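Local structure of telomerase reverse transcriptase (Candida tropicalis MYA-3404, 6ZD1) at residues L124-K134 / K157-F168; G227-K235 / I246-F257. The protein probably extends chromosome ends as a telomerase reverse transcriptase, adding simple telomeric DNA repeats copied from a template within the enzyme's RNA component. All coordinates share one frame; numbering follows the deposited sequence.

Interaction 1 (L124-K134 / K157-F168)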
loop_
_atom_site.group_PDB
_atom_site.type_symbol
_atom_site.label_atom_id
_atom_site.label_comp_id
_atom_site.label_asym_id
_atom_site.label_seq_id
_atom_site.Cartn_x
_atom_site.Cartn_y
_atom_site.Cartn_z
ATOM N N LEU A 124 5.733 11.550 -12.458
ATOM C CA LEU A 124 6.621 12.692 -12.607
ATOM C C LEU A 124 5.801 13.970 -12.710
ATOM O O LEU A 124 4.774 14.010 -13.393
ATOM C CB LEU A 124 7.502 12.534 -13.847
ATOM C CG LEU A 124 8.725 13.448 -13.878
ATOM C CD1 LEU A 124 9.767 12.941 -12.897
ATOM C CD2 LEU A 124 9.300 13.566 -15.281
ATOM N N HIS A 125 6.261 15.019 -12.030
ATOM C CA HIS A 125 5.571 16.305 -12.015
ATOM C C HIS A 125 6.469 17.341 -12.675
ATOM O O HIS A 125 7.417 17.833 -12.055
ATOM C CB HIS A 125 5.205 16.711 -10.589
ATOM C CG HIS A 125 4.282 15.748 -9.910
ATOM N ND1 HIS A 125 2.909 15.858 -9.982
ATOM C CD2 HIS A 125 4.533 14.653 -9.154
ATOM C CE1 HIS A 125 2.355 14.872 -9.298
ATOM N NE2 HIS A 125 3.318 14.126 -8.788
ATOM N N LEU A 126 6.139 17.705 -13.916
ATOM C CA LEU A 126 7.032 18.536 -14.715
ATOM C C LEU A 126 7.223 19.928 -14.125
ATOM O O LEU A 126 8.220 20.586 -14.437
ATOM C CB LEU A 126 6.504 18.633 -16.149
ATOM C CG LEU A 126 6.428 17.307 -16.917
ATOM C CD1 LEU A 126 5.587 17.435 -18.180
ATOM C CD2 LEU A 126 7.823 16.794 -17.255
ATOM N N ASP A 127 6.311 20.386 -13.266
ATOM C CA ASP A 127 6.472 21.710 -12.674
ATOM C C ASP A 127 7.534 21.715 -11.583
ATOM O O ASP A 127 8.148 22.758 -11.325
ATOM C CB ASP A 127 5.138 22.205 -12.111
ATOM C CG ASP A 127 4.070 22.365 -13.182
ATOM O OD1 ASP A 127 3.679 21.349 -13.794
ATOM O OD2 ASP A 127 3.614 23.507 -13.403
ATOM N N ASP A 128 7.777 20.564 -10.953
ATOM C CA ASP A 128 8.796 20.444 -9.916
ATOM C C ASP A 128 10.171 20.133 -10.502
ATOM O O ASP A 128 11.166 20.751 -10.116
ATOM C CB ASP A 128 8.400 19.363 -8.903
ATOM C CG ASP A 128 7.107 19.691 -8.167
ATOM O OD1 ASP A 128 6.088 19.001 -8.408
ATOM O OD2 ASP A 128 7.109 20.635 -7.345
ATOM N N VAL A 129 10.236 19.190 -11.446
ATOM C CA VAL A 129 11.516 18.780 -12.020
ATOM C C VAL A 129 12.162 19.917 -12.796
ATOM O O VAL A 129 13.387 20.093 -12.752
ATOM C CB VAL A 129 11.312 17.542 -12.917
ATOM C CG1 VAL A 129 12.603 17.158 -13.628
ATOM C CG2 VAL A 129 10.778 16.380 -12.101
ATOM N N LEU A 130 11.357 20.729 -13.478
ATOM C CA LEU A 130 11.876 21.751 -14.376
ATOM C C LEU A 130 12.254 22.983 -13.572
ATOM O O LEU A 130 11.386 23.688 -13.048
ATOM C CB LEU A 130 10.855 22.100 -15.455
ATOM C CG LEU A 130 10.645 21.033 -16.535
ATOM C CD1 LEU A 130 9.603 21.464 -17.554
ATOM C CD2 LEU A 130 11.956 20.722 -17.224
ATOM N N SER A 131 13.557 23.227 -13.458
ATOM C CA SER A 131 14.037 24.508 -12.966
ATOM C C SER A 131 15.245 25.004 -13.761
ATOM O O SER A 131 16.052 25.788 -13.238
ATOM C CB SER A 131 14.366 24.432 -11.474
ATOM O OG SER A 131 13.182 24.222 -10.727
ATOM N N GLY A 132 15.363 24.603 -15.039
ATOM C CA GLY A 132 16.343 25.180 -15.935
ATOM C C GLY A 132 15.674 26.217 -16.822
ATOM O O GLY A 132 14.450 26.313 -16.877
ATOM N N ILE A 133 16.489 27.030 -17.501
ATOM C CA ILE A 133 15.840 28.185 -18.113
ATOM C C ILE A 133 15.976 28.352 -19.630
ATOM O O ILE A 133 14.981 28.246 -20.354
ATOM C CB ILE A 133 16.372 29.442 -17.396
ATOM C CG1 ILE A 133 17.866 29.254 -17.063
ATOM C CG2 ILE A 133 15.577 29.699 -16.116
ATOM C CD1 ILE A 133 18.315 29.882 -15.745
ATOM N N LYS A 134 17.192 28.566 -20.136
ATOM C CA LYS A 134 17.361 28.878 -21.559
ATOM C C LYS A 134 18.475 28.117 -22.242
ATOM O O LYS A 134 18.443 27.986 -23.471
ATOM C CB LYS A 134 17.629 30.378 -21.750
ATOM C CG LYS A 134 16.458 31.284 -21.431
ATOM C CD LYS A 134 15.630 31.642 -22.660
ATOM C CE LYS A 134 14.356 32.352 -22.217
ATOM N NZ LYS A 134 13.446 32.724 -23.335
ATOM N N LYS A 157 8.030 26.065 -25.527
ATOM C CA LYS A 157 8.926 25.286 -24.683
ATOM C C LYS A 157 8.228 24.078 -24.082
ATOM O O LYS A 157 8.873 23.292 -23.379
ATOM C CB LYS A 157 9.500 26.149 -23.556
ATOM C CG LYS A 157 10.998 26.408 -23.620
ATOM C CD LYS A 157 11.325 27.666 -22.828
ATOM C CE LYS A 157 12.801 27.785 -22.511
ATOM N NZ LYS A 157 13.155 29.185 -22.130
ATOM N N ARG A 158 6.917 23.942 -24.307
ATOM C CA ARG A 158 6.201 22.727 -23.939
ATOM C C ARG A 158 6.890 21.475 -24.471
ATOM O O ARG A 158 6.694 20.388 -23.916
ATOM C CB ARG A 158 4.759 22.808 -24.453
ATOM C CG ARG A 158 3.796 21.803 -23.836
ATOM C CD ARG A 158 2.377 22.037 -24.338
ATOM N NE ARG A 158 1.873 23.356 -23.958
ATOM C CZ ARG A 158 0.883 23.988 -24.583
ATOM N NH1 ARG A 158 0.293 23.428 -25.631
ATOM N NH2 ARG A 158 0.488 25.184 -24.167
ATOM N N LEU A 159 7.679 21.599 -25.543
ATOM C CA LEU A 159 8.477 20.469 -26.009
ATOM C C LEU A 159 9.550 20.076 -24.996
ATOM O O LEU A 159 9.899 18.895 -24.893
ATOM C CB LEU A 159 9.104 20.791 -27.369
ATOM C CG LEU A 159 9.829 22.128 -27.561
ATOM C CD1 LEU A 159 11.284 22.054 -27.121
ATOM C CD2 LEU A 159 9.732 22.588 -29.010
ATOM N N LEU A 160 10.080 21.040 -24.238
ATOM C CA LEU A 160 11.043 20.696 -23.194
ATOM C C LEU A 160 10.411 19.777 -22.155
ATOM O O LEU A 160 11.065 18.859 -21.643
ATOM C CB LEU A 160 11.589 21.965 -22.536
ATOM C CG LEU A 160 12.523 21.784 -21.337
ATOM C CD1 LEU A 160 13.822 21.113 -21.754
ATOM C CD2 LEU A 160 12.796 23.123 -20.666
ATOM N N GLU A 161 9.133 20.007 -21.839
ATOM C CA GLU A 161 8.397 19.085 -20.979
ATOM C C GLU A 161 8.364 17.687 -21.587
ATOM O O GLU A 161 8.617 16.691 -20.899
ATOM C CB GLU A 161 6.975 19.606 -20.746
ATOM C CG GLU A 161 6.881 20.905 -19.945
ATOM C CD GLU A 161 5.463 21.472 -19.893
ATOM O OE1 GLU A 161 4.636 21.105 -20.755
ATOM O OE2 GLU A 161 5.172 22.285 -18.990
ATOM N N GLY A 162 8.055 17.594 -22.883
ATOM C CA GLY A 162 8.054 16.301 -23.547
ATOM C C GLY A 162 9.427 15.662 -23.621
ATOM O O GLY A 162 9.545 14.433 -23.583
ATOM N N TYR A 163 10.480 16.477 -23.713
ATOM C CA TYR A 163 11.833 15.934 -23.746
ATOM C C TYR A 163 12.238 15.403 -22.380
ATOM O O TYR A 163 12.669 14.249 -22.253
ATOM C CB TYR A 163 12.823 17.000 -24.215
ATOM C CG TYR A 163 14.271 16.572 -24.106
ATOM C CD1 TYR A 163 14.804 15.640 -24.987
ATOM C CD2 TYR A 163 15.107 17.103 -23.126
ATOM C CE1 TYR A 163 16.127 15.243 -24.896
ATOM C CE2 TYR A 163 16.433 16.712 -23.029
ATOM C CZ TYR A 163 16.937 15.781 -23.919
ATOM O OH TYR A 163 18.253 15.379 -23.840
ATOM N N ILE A 164 12.104 16.232 -21.341
ATOM C CA ILE A 164 12.483 15.798 -20.001
ATOM C C ILE A 164 11.641 14.606 -19.575
ATOM O O ILE A 164 12.141 13.669 -18.939
ATOM C CB ILE A 164 12.361 16.964 -19.004
ATOM C CG1 ILE A 164 13.326 18.087 -19.385
ATOM C CG2 ILE A 164 12.635 16.482 -17.590
ATOM C CD1 ILE A 164 14.771 17.639 -19.500
ATOM N N ASN A 165 10.357 14.608 -19.939
ATOM C CA ASN A 165 9.504 13.464 -19.639
ATOM C C ASN A 165 10.056 12.197 -20.283
ATOM O O ASN A 165 10.171 11.153 -19.631
ATOM C CB ASN A 165 8.075 13.743 -20.106
ATOM C CG ASN A 165 7.082 12.737 -19.575
ATOM O OD1 ASN A 165 6.734 11.772 -20.256
ATOM N ND2 ASN A 165 6.615 12.955 -18.352
ATOM N N TRP A 166 10.438 12.281 -21.561
ATOM C CA TRP A 166 11.033 11.130 -22.232
ATOM C C TRP A 166 12.368 10.743 -21.608
ATOM O O TRP A 166 12.719 9.558 -21.583
ATOM C CB TRP A 166 11.204 11.420 -23.725
ATOM C CG TRP A 166 12.005 10.380 -24.461
ATOM C CD1 TRP A 166 11.559 9.175 -24.924
ATOM C CD2 TRP A 166 13.392 10.460 -24.822
ATOM N NE1 TRP A 166 12.581 8.501 -25.551
ATOM C CE2 TRP A 166 13.716 9.267 -25.500
ATOM C CE3 TRP A 166 14.389 11.423 -24.637
ATOM C CZ2 TRP A 166 14.994 9.014 -25.995
ATOM C CZ3 TRP A 166 15.657 11.168 -25.129
ATOM C CH2 TRP A 166 15.947 9.974 -25.801
ATOM N N VAL A 167 13.134 11.716 -21.109
ATOM C CA VAL A 167 14.395 11.382 -20.450
ATOM C C VAL A 167 14.141 10.627 -19.149
ATOM O O VAL A 167 14.875 9.693 -18.804
ATOM C CB VAL A 167 15.234 12.650 -20.210
ATOM C CG1 VAL A 167 16.433 12.325 -19.336
ATOM C CG2 VAL A 167 15.693 13.246 -21.534
ATOM N N PHE A 168 13.092 11.002 -18.415
ATOM C CA PHE A 168 12.841 10.394 -17.113
ATOM C C PHE A 168 12.064 9.084 -17.216
ATOM O O PHE A 168 12.433 8.098 -16.572
ATOM C CB PHE A 168 12.091 11.377 -16.208
ATOM C CG PHE A 168 12.990 12.276 -15.402
ATOM C CD1 PHE A 168 13.114 12.107 -14.032
ATOM C CD2 PHE A 168 13.707 13.292 -16.012
ATOM C CE1 PHE A 168 13.938 12.933 -13.284
ATOM C CE2 PHE A 168 14.530 14.124 -15.269
ATOM C CZ PHE A 168 14.646 13.943 -13.902
#

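Interaction 2 (G227-K235 / I246-F257)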
loop_
_atom_site.group_PDB
_atom_site.type_symbol
_atom_site.label_atom_id
_atom_site.label_comp_id
_atom_site.label_asym_id
_atom_site.label_seq_id
_atom_site.Cartn_x
_atom_site.Cartn_y
_atom_site.Cartn_z
ATOM N N GLY A 227 -10.974 -21.834 -13.732
ATOM C CA GLY A 227 -9.797 -21.374 -13.023
ATOM C C GLY A 227 -9.409 -19.989 -13.495
ATOM O O GLY A 227 -8.311 -19.499 -13.211
ATOM N N GLN A 228 -10.329 -19.357 -14.225
ATOM C CA GLN A 228 -10.042 -18.083 -14.876
ATOM C C GLN A 228 -9.688 -17.000 -13.864
ATOM O O GLN A 228 -8.805 -16.171 -14.115
ATOM C CB GLN A 228 -11.240 -17.663 -15.729
ATOM C CG GLN A 228 -11.607 -18.682 -16.802
ATOM C CD GLN A 228 -12.967 -18.426 -17.422
ATOM O OE1 GLN A 228 -13.864 -17.878 -16.780
ATOM N NE2 GLN A 228 -13.129 -18.826 -18.679
ATOM N N PHE A 229 -10.361 -16.989 -12.712
ATOM C CA PHE A 229 -10.231 -15.900 -11.750
ATOM C C PHE A 229 -9.710 -16.375 -10.400
ATOM O O PHE A 229 -9.888 -15.685 -9.392
ATOM C CB PHE A 229 -11.575 -15.194 -11.580
ATOM C CG PHE A 229 -12.202 -14.777 -12.877
ATOM C CD1 PHE A 229 -11.465 -14.079 -13.820
ATOM C CD2 PHE A 229 -13.520 -15.098 -13.163
ATOM C CE1 PHE A 229 -12.032 -13.697 -15.019
ATOM C CE2 PHE A 229 -14.096 -14.720 -14.359
ATOM C CZ PHE A 229 -13.350 -14.018 -15.290
ATOM N N THR A 230 -9.058 -17.535 -10.360
ATOM C CA THR A 230 -8.485 -18.061 -9.129
ATOM C C THR A 230 -6.983 -18.282 -9.236
ATOM O O THR A 230 -6.389 -18.879 -8.328
ATOM C CB THR A 230 -9.179 -19.366 -8.734
ATOM O OG1 THR A 230 -9.202 -20.259 -9.856
ATOM C CG2 THR A 230 -10.605 -19.088 -8.278
ATOM N N ASN A 231 -6.356 -17.826 -10.314
ATOM C CA ASN A 231 -4.920 -17.959 -10.493
ATOM C C ASN A 231 -4.216 -16.692 -10.028
ATOM O O ASN A 231 -4.764 -15.590 -10.105
ATOM C CB ASN A 231 -4.566 -18.242 -11.955
ATOM C CG ASN A 231 -5.173 -19.535 -12.464
ATOM O OD1 ASN A 231 -5.602 -19.620 -13.613
ATOM N ND2 ASN A 231 -5.220 -20.548 -11.607
ATOM N N GLY A 232 -2.993 -16.865 -9.537
ATOM C CA GLY A 232 -2.185 -15.735 -9.122
ATOM C C GLY A 232 -0.718 -16.030 -9.340
ATOM O O GLY A 232 -0.306 -17.188 -9.451
ATOM N N LYS A 233 0.069 -14.961 -9.415
ATOM C CA LYS A 233 1.516 -15.066 -9.530
ATOM C C LYS A 233 2.155 -14.618 -8.224
ATOM O O LYS A 233 1.714 -13.644 -7.604
ATOM C CB LYS A 233 2.049 -14.233 -10.701
ATOM C CG LYS A 233 3.495 -14.554 -11.068
ATOM C CD LYS A 233 3.778 -14.296 -12.544
ATOM C CE LYS A 233 3.613 -12.827 -12.902
ATOM N NZ LYS A 233 3.906 -12.569 -14.341
ATOM N N ILE A 234 3.182 -15.345 -7.805
ATOM C CA ILE A 234 3.811 -15.115 -6.511
ATOM C C ILE A 234 4.683 -13.867 -6.568
ATOM O O ILE A 234 5.546 -13.731 -7.444
ATOM C CB ILE A 234 4.631 -16.339 -6.084
ATOM C CG1 ILE A 234 3.726 -17.558 -5.955
ATOM C CG2 ILE A 234 5.342 -16.067 -4.771
ATOM C CD1 ILE A 234 4.457 -18.782 -5.486
ATOM N N LYS A 235 4.465 -12.960 -5.620
ATOM C CA LYS A 235 5.295 -11.782 -5.413
ATOM C C LYS A 235 5.947 -11.882 -4.040
ATOM O O LYS A 235 5.299 -12.272 -3.065
ATOM C CB LYS A 235 4.468 -10.495 -5.521
ATOM C CG LYS A 235 5.270 -9.272 -5.926
ATOM C CD LYS A 235 4.364 -8.085 -6.218
ATOM C CE LYS A 235 4.174 -7.212 -4.988
ATOM N NZ LYS A 235 5.432 -6.498 -4.616
ATOM N N ILE A 246 3.181 -13.108 -1.316
ATOM C CA ILE A 246 1.948 -12.485 -1.773
ATOM C C ILE A 246 1.584 -13.102 -3.114
ATOM O O ILE A 246 2.463 -13.371 -3.942
ATOM C CB ILE A 246 2.093 -10.953 -1.894
ATOM C CG1 ILE A 246 2.597 -10.364 -0.575
ATOM C CG2 ILE A 246 0.768 -10.315 -2.289
ATOM C CD1 ILE A 246 1.727 -10.711 0.613
ATOM N N CYS A 247 0.296 -13.340 -3.319
ATOM C CA CYS A 247 -0.212 -13.867 -4.576
ATOM C C CYS A 247 -1.003 -12.763 -5.264
ATOM O O CYS A 247 -2.003 -12.280 -4.721
ATOM C CB CYS A 247 -1.079 -15.102 -4.342
ATOM S SG CYS A 247 -1.129 -16.246 -5.734
ATOM N N VAL A 248 -0.540 -12.352 -6.440
ATOM C CA VAL A 248 -1.160 -11.276 -7.208
ATOM C C VAL A 248 -2.084 -11.915 -8.251
ATOM O O VAL A 248 -1.600 -12.672 -9.098
ATOM C CB VAL A 248 -0.109 -10.388 -7.889
ATOM C CG1 VAL A 248 -0.783 -9.230 -8.607
ATOM C CG2 VAL A 248 0.904 -9.883 -6.867
ATOM N N PRO A 249 -3.385 -11.632 -8.213
ATOM C CA PRO A 249 -4.310 -12.312 -9.136
ATOM C C PRO A 249 -3.973 -12.031 -10.593
ATOM O O PRO A 249 -3.803 -10.882 -11.003
ATOM C CB PRO A 249 -5.676 -11.727 -8.753
ATOM C CG PRO A 249 -5.506 -11.253 -7.346
ATOM C CD PRO A 249 -4.091 -10.769 -7.257
ATOM N N LEU A 250 -3.868 -13.104 -11.374
ATOM C CA LEU A 250 -3.698 -12.988 -12.815
ATOM C C LEU A 250 -5.017 -12.602 -13.465
ATOM O O LEU A 250 -6.060 -13.200 -13.182
ATOM C CB LEU A 250 -3.194 -14.302 -13.410
ATOM C CG LEU A 250 -1.690 -14.560 -13.368
ATOM C CD1 LEU A 250 -1.370 -15.861 -14.082
ATOM C CD2 LEU A 250 -0.930 -13.397 -13.990
ATOM N N LYS A 251 -4.968 -11.614 -14.350
ATOM C CA LYS A 251 -6.149 -11.218 -15.099
ATOM C C LYS A 251 -6.378 -12.093 -16.323
ATOM O O LYS A 251 -7.191 -11.737 -17.181
ATOM C CB LYS A 251 -6.032 -9.752 -15.516
ATOM C CG LYS A 251 -5.428 -8.844 -14.450
ATOM C CD LYS A 251 -6.237 -8.863 -13.165
ATOM C CE LYS A 251 -5.675 -7.890 -12.140
ATOM N NZ LYS A 251 -5.732 -6.479 -12.618
ATOM N N GLN A 252 -5.676 -13.220 -16.423
ATOM C CA GLN A 252 -5.797 -14.135 -17.548
ATOM C C GLN A 252 -6.057 -15.547 -17.048
ATOM O O GLN A 252 -5.901 -15.858 -15.863
ATOM C CB GLN A 252 -4.532 -14.148 -18.413
ATOM C CG GLN A 252 -3.927 -12.801 -18.685
ATOM C CD GLN A 252 -2.567 -12.926 -19.325
ATOM O OE1 GLN A 252 -2.450 -13.261 -20.502
ATOM N NE2 GLN A 252 -1.524 -12.673 -18.545
ATOM N N SER A 253 -6.443 -16.409 -17.982
ATOM C CA SER A 253 -6.396 -17.839 -17.741
ATOM C C SER A 253 -4.980 -18.350 -17.995
ATOM O O SER A 253 -4.112 -17.633 -18.500
ATOM C CB SER A 253 -7.401 -18.567 -18.632
ATOM O OG SER A 253 -7.087 -18.394 -20.004
ATOM N N LEU A 254 -4.742 -19.610 -17.632
ATOM C CA LEU A 254 -3.423 -20.186 -17.863
ATOM C C LEU A 254 -3.137 -20.313 -19.355
ATOM O O LEU A 254 -2.013 -20.054 -19.801
ATOM C CB LEU A 254 -3.307 -21.543 -17.167
ATOM C CG LEU A 254 -1.940 -22.227 -17.271
ATOM C CD1 LEU A 254 -0.845 -21.356 -16.672
ATOM C CD2 LEU A 254 -1.962 -23.599 -16.611
ATOM N N TYR A 255 -4.150 -20.690 -20.144
ATOM C CA TYR A 255 -3.976 -20.791 -21.590
ATOM C C TYR A 255 -3.555 -19.454 -22.187
ATOM O O TYR A 255 -2.623 -19.386 -22.997
ATOM C CB TYR A 255 -5.274 -21.280 -22.238
ATOM C CG TYR A 255 -5.179 -21.498 -23.733
ATOM C CD1 TYR A 255 -6.295 -21.348 -24.547
ATOM C CD2 TYR A 255 -3.979 -21.871 -24.330
ATOM C CE1 TYR A 255 -6.217 -21.550 -25.913
ATOM C CE2 TYR A 255 -3.891 -22.076 -25.693
ATOM C CZ TYR A 255 -5.012 -21.914 -26.480
ATOM O OH TYR A 255 -4.932 -22.117 -27.840
ATOM N N SER A 256 -4.237 -18.375 -21.795
ATOM C CA SER A 256 -3.886 -17.049 -22.290
ATOM C C SER A 256 -2.522 -16.604 -21.781
ATOM O O SER A 256 -1.805 -15.879 -22.481
ATOM C CB SER A 256 -4.958 -16.039 -21.885
ATOM O OG SER A 256 -4.618 -14.731 -22.305
ATOM N N PHE A 257 -2.154 -17.015 -20.567
ATOM C CA PHE A 257 -0.860 -16.631 -20.017
ATOM C C PHE A 257 0.283 -17.337 -20.740
ATOM O O PHE A 257 1.329 -16.731 -21.001
ATOM C CB PHE A 257 -0.818 -16.932 -18.521
ATOM C CG PHE A 257 0.496 -16.609 -17.884
ATOM C CD1 PHE A 257 0.836 -15.298 -17.599
ATOM C CD2 PHE A 257 1.396 -17.614 -17.573
ATOM C CE1 PHE A 257 2.047 -14.995 -17.016
ATOM C CE2 PHE A 257 2.606 -17.317 -16.989
ATOM C CZ PHE A 257 2.934 -16.007 -16.710
#

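Interaction 1 (L124-K134 / K157-F168)
L126 and E161 bring the two backbones closest, their CA atoms 6.4 Å apart, where the short helix 126-129 and the extended chain after it lie along the first turns of helix 158-179. L126 and V129 of the short helix, with L124 before it and L130 after it, turn apolar branches to one side of the long helix, formed by L160, E161, I164, N165 and F168. L124 straddles the start of the F168 side chain: CG stands anti to the backbone N (chi1 -163°), which lays CD1 3.6 Å from F168 CD1 and CD2 3.7 Å from F168 CB. V129 reaches the far part of the same ring, CG1 lying 3.8 Å from F168 CZ, and also touches I164. L126 uses CD1 against the aliphatic start of E161, 3.6 Å from its CB. L130 divides its branches, CD2 packing 3.7 Å from I164 CG1 while CD1 lies across the E161 CG methylene. At the far end the contact turns polar: K157, its side chain extended, donates a hydrogen bond from NZ to I133 O (2.7 Å). The ammonium of K134 lies beside that of K157, a like-charged pair, and is hydrogen-bonded to Q154. Helix 104-117 lies against L124, V129 and F168, with F115 meeting the F168 ring edge-to-face; Y163 and W166 pack on helix 36-50.

Interaction 2 (G227-K235 / I246-F257)
A beta hairpin at the border of a mixed sheet in the reverse transcriptase domain pairs strand 231-237 with the outermost strand 244-249. K235 and I246 form a hydrogen-bonded antiparallel pair, with K235 N 2.6 Å from I246 O and I246 N 2.9 Å from K235 O. K233 and V248 form the next such pair, in which the V248 N-H points almost straight at K233 O (2.8 Å, 177° at the hydrogen). P249, without an N-H, suits the non-hydrogen-bonded position opposite G232; past it, L250 N bonds to N231 O at 2.9 Å, from above the carbonyl plane. With no side chain, G232 lets C247 SG come within 3.6 Å of its CA and V248 O within 3.1 Å. The C247 chi1 of -153° turns SG away from its own N and against the glycine backbone. On the face of K233 and K235, V248 CG2 rests 3.9 Å from K235 CB. L250 CD1 lies above one face of the F257 ring, toward its rim, and S253 caps helix 254-258 through a weak bond from S256 N. On the hairpin's other face, I234 and C247 both touch C444 of strand 443-446. Main-chain bonding thus fixes the register, while K235 lends its aliphatic stem to V248 and the small G232 permits close approach of cysteine and proline.

Overall arrangement
The two interactions belong to different domains and do not touch: their centres are about 38 Å apart and their nearest atoms about 20 Å. Interaction 1, in the RNA-binding domain, joins a short helix and its trailing loop to a long helix, and depends chiefly on interlocking apolar side chains; its one cross-segment hydrogen bond runs from a lysine to a main-chain oxygen. Interaction 2, in the reverse transcriptase domain, ties neighbouring strands through four main-chain hydrogen bonds and a fifth just past the end of strand 244-249. Both are partly buried and grade from core to surface: I164, V129 and F168 are enclosed in the first, G232 and C247 in the second, whereas I133, K134 and V248 are exposed.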